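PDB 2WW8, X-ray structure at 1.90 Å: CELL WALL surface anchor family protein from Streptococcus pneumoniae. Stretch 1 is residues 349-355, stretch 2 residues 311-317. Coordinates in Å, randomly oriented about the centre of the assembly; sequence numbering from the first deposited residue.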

# COMPACT_ATOMS: atom_id res chain seq x y z
N ARG A 349 -11.37 -42.98 -21.07
CA ARG A 349 -10.82 -42.74 -19.75
C ARG A 349 -11.59 -43.51 -18.70
O ARG A 349 -12.81 -43.49 -18.66
CB ARG A 349 -10.83 -41.26 -19.35
CG ARG A 349 -9.70 -40.45 -20.01
CD ARG A 349 -8.34 -41.19 -19.97
NE ARG A 349 -7.21 -40.54 -20.64
CZ ARG A 349 -6.56 -39.47 -20.19
NH1 ARG A 349 -6.87 -38.87 -19.04
NH2 ARG A 349 -5.56 -38.96 -20.89
N LEU A 350 -10.86 -44.12 -17.78
CA LEU A 350 -11.45 -44.68 -16.59
C LEU A 350 -12.32 -43.64 -15.84
O LEU A 350 -13.42 -43.96 -15.42
CB LEU A 350 -10.32 -45.19 -15.69
CG LEU A 350 -10.78 -45.59 -14.26
CD1 LEU A 350 -11.49 -46.93 -14.38
CD2 LEU A 350 -9.51 -45.71 -13.36
N MET A 351 -11.87 -42.40 -15.64
CA MET A 351 -12.66 -41.53 -14.77
C MET A 351 -13.99 -41.13 -15.36
O MET A 351 -14.89 -40.71 -14.62
CB MET A 351 -11.90 -40.27 -14.36
CG MET A 351 -10.55 -40.60 -13.66
SD MET A 351 -10.89 -41.53 -12.09
CE MET A 351 -12.11 -40.45 -11.32
N TYR A 352 -14.12 -41.23 -16.67
CA TYR A 352 -15.41 -41.00 -17.34
C TYR A 352 -16.48 -41.94 -16.80
O TYR A 352 -17.69 -41.59 -16.72
CB TYR A 352 -15.12 -41.21 -18.85
CG TYR A 352 -16.33 -41.00 -19.74
CD1 TYR A 352 -17.31 -41.99 -19.87
CD2 TYR A 352 -16.53 -39.77 -20.38
CE1 TYR A 352 -18.45 -41.77 -20.68
CE2 TYR A 352 -17.65 -39.54 -21.18
CZ TYR A 352 -18.56 -40.55 -21.34
OH TYR A 352 -19.65 -40.33 -22.13
N GLN A 353 -16.06 -43.15 -16.41
CA GLN A 353 -17.05 -44.14 -15.96
C GLN A 353 -17.74 -43.69 -14.66
O GLN A 353 -18.76 -44.26 -14.33
CB GLN A 353 -16.45 -45.54 -15.78
CG GLN A 353 -15.52 -45.93 -17.00
CD GLN A 353 -16.25 -45.88 -18.34
OE1 GLN A 353 -17.43 -46.27 -18.40
NE2 GLN A 353 -15.58 -45.42 -19.40
N PHE A 354 -17.19 -42.68 -13.96
CA PHE A 354 -17.74 -42.20 -12.69
C PHE A 354 -18.51 -40.91 -12.82
O PHE A 354 -18.87 -40.28 -11.81
CB PHE A 354 -16.56 -42.04 -11.69
CG PHE A 354 -15.93 -43.38 -11.33
CD1 PHE A 354 -15.07 -44.02 -12.21
CD2 PHE A 354 -16.29 -44.03 -10.17
CE1 PHE A 354 -14.53 -45.27 -11.89
CE2 PHE A 354 -15.74 -45.31 -9.84
CZ PHE A 354 -14.91 -45.92 -10.71
N GLY A 355 -18.81 -40.48 -14.05
CA GLY A 355 -19.39 -39.13 -14.22
C GLY A 355 -20.85 -39.03 -14.63
O GLY A 355 -21.18 -38.15 -15.43
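Stretch 2, residues 311-317: SFTTNTK

Stretch 2 runs as an extended strand from Ser 311 to Asn 315, with phi/psi values such as -139/138 at Phe 312, and leaves the strand at Thr 316. It lies against a compact turn: Met 351 to Gln 353 form a 3-10 segment, supported by backbone hydrogen bonds from Gln 353 N to Leu 350 O (2.9 Å) and from Phe 354 N to Met 351 O (3.1 Å). The two nearest CA pairs give a local order: Gln 353 CA lies 7.2 Å from Phe 312 CA and Met 351 CA 7.9 Å from Thr 316 CA, so the numbering falls along the turn as it rises along the strand. No hydrogen bond crosses between the stretches; the contact, which buries 435 Å² in all, rests on side-chain packing.

Strand alternation selects the residues that pack. The CA-to-CB bonds of Phe 312 and Thr 314 point toward the turn, those of Thr 313 and Asn 315 away from it.

Two CH-pi contacts involve aromatic faces. Gln 353 CG stands 3.6 Å from the centroid of the Phe 312 ring, only 7° off its normal, hence almost directly above the face. Thr 314 CG2 lies over a face of Phe 354, 3.9 Å from the centroid and 29° off the normal, a more displaced placement.

Apolar packing accompanies these contacts. Leu 350 CD1 meets Phe 312 CD1 at 3.6 Å, while Leu 350 CD2 reaches Thr 314 CB at 3.7 Å, so the two methyls of one leucine touch successive inward-facing residues. Met 351 SD approaches Thr 314 CG2 to 3.6 Å, and Phe 354 CE1 lies 4.0 Å from Phe 312 CB.

Ring-to-backbone contacts complete the fit: Phe 354 CZ comes within 3.4 Å of Phe 312 O, and Thr 313 N sits near the ring plane, 4.2 Å from Phe 354 CZ.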

# COMPACT_ATOMS: atom_id res chain seq x y z
N SER A 311 -16.97 -53.79 -14.76
CA SER A 311 -16.93 -52.88 -13.63
C SER A 311 -15.63 -52.10 -13.61
O SER A 311 -14.65 -52.50 -14.23
CB SER A 311 -17.15 -53.64 -12.31
OG SER A 311 -16.01 -54.36 -11.98
N PHE A 312 -15.62 -50.98 -12.88
CA PHE A 312 -14.45 -50.12 -12.85
C PHE A 312 -14.30 -49.69 -11.39
O PHE A 312 -15.31 -49.34 -10.75
CB PHE A 312 -14.69 -48.85 -13.71
CG PHE A 312 -14.84 -49.13 -15.21
CD1 PHE A 312 -13.71 -49.26 -16.03
CD2 PHE A 312 -16.09 -49.34 -15.76
CE1 PHE A 312 -13.82 -49.51 -17.41
CE2 PHE A 312 -16.23 -49.63 -17.13
CZ PHE A 312 -15.10 -49.70 -17.95
N THR A 313 -13.06 -49.69 -10.93
CA THR A 313 -12.77 -49.35 -9.53
C THR A 313 -11.62 -48.36 -9.47
O THR A 313 -10.58 -48.54 -10.14
CB THR A 313 -12.37 -50.59 -8.72
OG1 THR A 313 -13.48 -51.49 -8.78
CG2 THR A 313 -12.09 -50.17 -7.26
N THR A 314 -11.80 -47.31 -8.70
CA THR A 314 -10.68 -46.36 -8.51
C THR A 314 -10.97 -45.44 -7.34
O THR A 314 -12.09 -45.47 -6.86
CB THR A 314 -10.45 -45.46 -9.79
OG1 THR A 314 -9.26 -44.66 -9.58
CG2 THR A 314 -11.59 -44.50 -10.09
N ASN A 315 -10.03 -44.61 -6.89
CA ASN A 315 -10.33 -43.50 -5.97
C ASN A 315 -10.91 -42.33 -6.77
O ASN A 315 -10.36 -41.92 -7.80
CB ASN A 315 -9.08 -43.04 -5.20
CG ASN A 315 -8.56 -44.10 -4.23
OD1 ASN A 315 -8.08 -45.13 -4.69
ND2 ASN A 315 -8.67 -43.88 -2.91
N THR A 316 -11.96 -41.71 -6.26
CA THR A 316 -12.50 -40.54 -6.95
C THR A 316 -11.59 -39.38 -6.61
O THR A 316 -10.69 -39.44 -5.73
CB THR A 316 -13.98 -40.25 -6.50
OG1 THR A 316 -13.95 -40.08 -5.07
CG2 THR A 316 -14.88 -41.45 -6.81
N LYS A 317 -11.77 -38.29 -7.33
CA LYS A 317 -11.07 -37.10 -6.94
C LYS A 317 -11.70 -36.60 -5.64
O LYS A 317 -12.92 -36.78 -5.44
CB LYS A 317 -11.30 -36.00 -8.01
CG LYS A 317 -10.54 -36.14 -9.34
CD LYS A 317 -9.00 -36.21 -9.21
CE LYS A 317 -8.19 -34.96 -9.35
NZ LYS A 317 -6.67 -35.10 -9.65